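PDB 7LHV: sulfate transporter 4.1, chloroplastic from Arabidopsis thaliana, which cotransports protons and sulfate across the membrane as a dimeric SLC26/SulP-family symporter and may take part in regulating sulfate assimilation. Local coordinates for residues A[143-148]-A[359-364]. Numbering follows the deposited sequence.
Sequences SSRQLA and NRYELD
Ser143–Gln146 and Asn359–Asp364, two loop segments, run in nearly opposed directions, 151° apart, and their CA atoms come nearest each other at Ser143 and Leu363, 6.4 Å apart. Tyr361 carries the contact, its CG between the backbone N and the carbonyl carbon (chi1 65°): its OH accepts a nearly straight hydrogen bond from the backbone N of Arg145 (3.1 Å), with a weak one from Ser144 OG. The Arg145 chain, extended from CG to NE, passes the Tyr361 side chain in the opposite direction. Its CD sits over the ring centre, 4.1 Å from the centroid, a CH-pi contact, while the guanidinium lies flat at 7° to the ring plane but displaced toward Tyr361 CB, making the cation-pi contact off-centre. Leu363 CD1 packs against Ser144 CA at 3.8 Å. An alanine in place of Tyr361 would probably leave the Arg145 N-H without its acceptor and CD and the guanidinium without the ring they lie on. The same loop reaches the second subunit, where Arg360 NH1 pairs with Asp557 OD1 of that chain. With the phenol end held by the straight bond and one ring face by the flat guanidinium, both position and tilt of the ring are restrained, joining two loops of the permease domain.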
ATOM      1  N   SER A 143       8.951 -28.256   3.351  1.00 62.09           N
ATOM      2  CA  SER A 143       8.040 -28.593   4.437  1.00 62.09           C
ATOM      3  C   SER A 143       6.829 -29.384   3.967  1.00 62.09           C
ATOM      4  O   SER A 143       6.324 -30.228   4.716  1.00 62.09           O
ATOM      5  CB  SER A 143       7.574 -27.321   5.144  1.00 62.09           C
ATOM      6  OG  SER A 143       8.655 -26.679   5.794  1.00 62.09           O
ATOM      7  N   SER A 144       6.350 -29.130   2.754  1.00 62.31           N
ATOM      8  CA  SER A 144       5.181 -29.836   2.250  1.00 62.31           C
ATOM      9  C   SER A 144       5.541 -31.266   1.872  1.00 62.31           C
ATOM     10  O   SER A 144       6.645 -31.543   1.400  1.00 62.31           O
ATOM     11  CB  SER A 144       4.599 -29.104   1.044  1.00 62.31           C
ATOM     12  OG  SER A 144       3.347 -29.654   0.678  1.00 62.31           O
ATOM     13  N   ARG A 145       4.598 -32.181   2.088  1.00 66.38           N
ATOM     14  CA  ARG A 145       4.802 -33.587   1.777  1.00 66.38           C
ATOM     15  C   ARG A 145       4.093 -34.033   0.506  1.00 66.38           C
ATOM     16  O   ARG A 145       4.335 -35.153   0.046  1.00 66.38           O
ATOM     17  CB  ARG A 145       4.341 -34.459   2.951  1.00 66.38           C
ATOM     18  CG  ARG A 145       5.069 -34.169   4.248  1.00 66.38           C
ATOM     19  CD  ARG A 145       4.477 -34.953   5.403  1.00 66.38           C
ATOM     20  NE  ARG A 145       5.013 -34.513   6.685  1.00 66.38           N
ATOM     21  CZ  ARG A 145       4.560 -34.919   7.863  1.00 66.38           C
ATOM     22  NH1 ARG A 145       3.561 -35.781   7.960  1.00 66.38           N
ATOM     23  NH2 ARG A 145       5.122 -34.447   8.972  1.00 66.38           N
ATOM     24  N   GLN A 146       3.232 -33.196  -0.071  1.00 63.42           N
ATOM     25  CA  GLN A 146       2.561 -33.521  -1.318  1.00 63.42           C
ATOM     26  C   GLN A 146       2.851 -32.542  -2.445  1.00 63.42           C
ATOM     27  O   GLN A 146       2.450 -32.808  -3.583  1.00 63.42           O
ATOM     28  CB  GLN A 146       1.037 -33.596  -1.123  1.00 63.42           C
ATOM     29  CG  GLN A 146       0.528 -34.815  -0.363  1.00 63.42           C
ATOM     30  CD  GLN A 146       0.899 -34.802   1.099  1.00 63.42           C
ATOM     31  OE1 GLN A 146       1.587 -35.698   1.586  1.00 63.42           O
ATOM     32  NE2 GLN A 146       0.442 -33.782   1.816  1.00 63.42           N
ATOM     33  N   LEU A 147       3.517 -31.426  -2.171  1.00 55.48           N
ATOM     34  CA  LEU A 147       3.778 -30.439  -3.209  1.00 55.48           C
ATOM     35  C   LEU A 147       4.780 -30.973  -4.223  1.00 55.48           C
ATOM     36  O   LEU A 147       5.780 -31.597  -3.864  1.00 55.48           O
ATOM     37  CB  LEU A 147       4.297 -29.142  -2.593  1.00 55.48           C
ATOM     38  CG  LEU A 147       4.404 -27.955  -3.547  1.00 55.48           C
ATOM     39  CD1 LEU A 147       3.040 -27.368  -3.808  1.00 55.48           C
ATOM     40  CD2 LEU A 147       5.331 -26.901  -2.988  1.00 55.48           C
ATOM     41  N   ALA A 148       4.506 -30.718  -5.499  1.00 55.07           N
ATOM     42  CA  ALA A 148       5.373 -31.127  -6.594  1.00 55.07           C
ATOM     43  C   ALA A 148       6.076 -29.902  -7.160  1.00 55.07           C
ATOM     44  O   ALA A 148       5.425 -28.917  -7.518  1.00 55.07           O
ATOM     45  CB  ALA A 148       4.578 -31.839  -7.686  1.00 55.07           C
ATOM     46  N   ASN A 359      -4.154 -32.960   4.841  1.00 68.39           N
ATOM     47  CA  ASN A 359      -3.456 -34.194   5.171  1.00 68.39           C
ATOM     48  C   ASN A 359      -2.998 -34.265   6.623  1.00 68.39           C
ATOM     49  O   ASN A 359      -2.204 -35.147   6.963  1.00 68.39           O
ATOM     50  CB  ASN A 359      -2.264 -34.385   4.235  1.00 68.39           C
ATOM     51  CG  ASN A 359      -2.686 -34.708   2.819  1.00 68.39           C
ATOM     52  OD1 ASN A 359      -3.019 -35.849   2.503  1.00 68.39           O
ATOM     53  ND2 ASN A 359      -2.680 -33.701   1.956  1.00 68.39           N
ATOM     54  N   ARG A 360      -3.465 -33.354   7.477  1.00 74.55           N
ATOM     55  CA  ARG A 360      -3.303 -33.465   8.926  1.00 74.55           C
ATOM     56  C   ARG A 360      -1.833 -33.419   9.346  1.00 74.55           C
ATOM     57  O   ARG A 360      -1.321 -34.320  10.014  1.00 74.55           O
ATOM     58  CB  ARG A 360      -3.973 -34.744   9.442  1.00 74.55           C
ATOM     59  CG  ARG A 360      -5.484 -34.769   9.324  1.00 74.55           C
ATOM     60  CD  ARG A 360      -6.032 -36.066   9.893  1.00 74.55           C
ATOM     61  NE  ARG A 360      -7.475 -36.184   9.727  1.00 74.55           N
ATOM     62  CZ  ARG A 360      -8.366 -35.736  10.600  1.00 74.55           C
ATOM     63  NH1 ARG A 360      -7.995 -35.152  11.727  1.00 74.55           N
ATOM     64  NH2 ARG A 360      -9.661 -35.888  10.340  1.00 74.55           N
ATOM     65  N   TYR A 361      -1.152 -32.347   8.948  1.00 65.86           N
ATOM     66  CA  TYR A 361       0.188 -32.088   9.453  1.00 65.86           C
ATOM     67  C   TYR A 361       0.442 -30.587   9.443  1.00 65.86           C
ATOM     68  O   TYR A 361      -0.223 -29.828   8.734  1.00 65.86           O
ATOM     69  CB  TYR A 361       1.263 -32.846   8.658  1.00 65.86           C
ATOM     70  CG  TYR A 361       1.412 -32.441   7.208  1.00 65.86           C
ATOM     71  CD1 TYR A 361       0.650 -33.043   6.218  1.00 65.86           C
ATOM     72  CD2 TYR A 361       2.332 -31.477   6.826  1.00 65.86           C
ATOM     73  CE1 TYR A 361       0.788 -32.683   4.895  1.00 65.86           C
ATOM     74  CE2 TYR A 361       2.476 -31.110   5.505  1.00 65.86           C
ATOM     75  CZ  TYR A 361       1.701 -31.717   4.544  1.00 65.86           C
ATOM     76  OH  TYR A 361       1.840 -31.357   3.225  1.00 65.86           O
ATOM     77  N   GLU A 362       1.408 -30.168  10.256  1.00 70.30           N
ATOM     78  CA  GLU A 362       1.706 -28.753  10.425  1.00 70.30           C
ATOM     79  C   GLU A 362       2.568 -28.234   9.287  1.00 70.30           C
ATOM     80  O   GLU A 362       3.405 -28.956   8.739  1.00 70.30           O
ATOM     81  CB  GLU A 362       2.421 -28.514  11.755  1.00 70.30           C
ATOM     82  CG  GLU A 362       1.616 -28.886  12.982  1.00 70.30           C
ATOM     83  CD  GLU A 362       1.836 -27.921  14.127  1.00 70.30           C
ATOM     84  OE1 GLU A 362       1.717 -28.345  15.293  1.00 70.30           O
ATOM     85  OE2 GLU A 362       2.126 -26.736  13.860  1.00 70.30           O
ATOM     86  N   LEU A 363       2.369 -26.965   8.942  1.00 63.21           N
ATOM     87  CA  LEU A 363       3.178 -26.303   7.931  1.00 63.21           C
ATOM     88  C   LEU A 363       3.152 -24.807   8.194  1.00 63.21           C
ATOM     89  O   LEU A 363       2.116 -24.255   8.576  1.00 63.21           O
ATOM     90  CB  LEU A 363       2.670 -26.614   6.518  1.00 63.21           C
ATOM     91  CG  LEU A 363       3.523 -26.188   5.323  1.00 63.21           C
ATOM     92  CD1 LEU A 363       3.340 -27.180   4.200  1.00 63.21           C
ATOM     93  CD2 LEU A 363       3.147 -24.797   4.847  1.00 63.21           C
ATOM     94  N   ASP A 364       4.292 -24.158   7.984  1.00 62.19           N
ATOM     95  CA  ASP A 364       4.420 -22.718   8.140  1.00 62.19           C
ATOM     96  C   ASP A 364       4.854 -22.087   6.825  1.00 62.19           C
ATOM     97  O   ASP A 364       5.565 -22.705   6.028  1.00 62.19           O
ATOM     98  CB  ASP A 364       5.403 -22.370   9.262  1.00 62.19           C
ATOM     99  CG  ASP A 364       6.766 -22.990   9.059  1.00 62.19           C
ATOM    100  OD1 ASP A 364       6.930 -23.765   8.097  1.00 62.19           O
ATOM    101  OD2 ASP A 364       7.675 -22.699   9.862  1.00 62.19           O
TER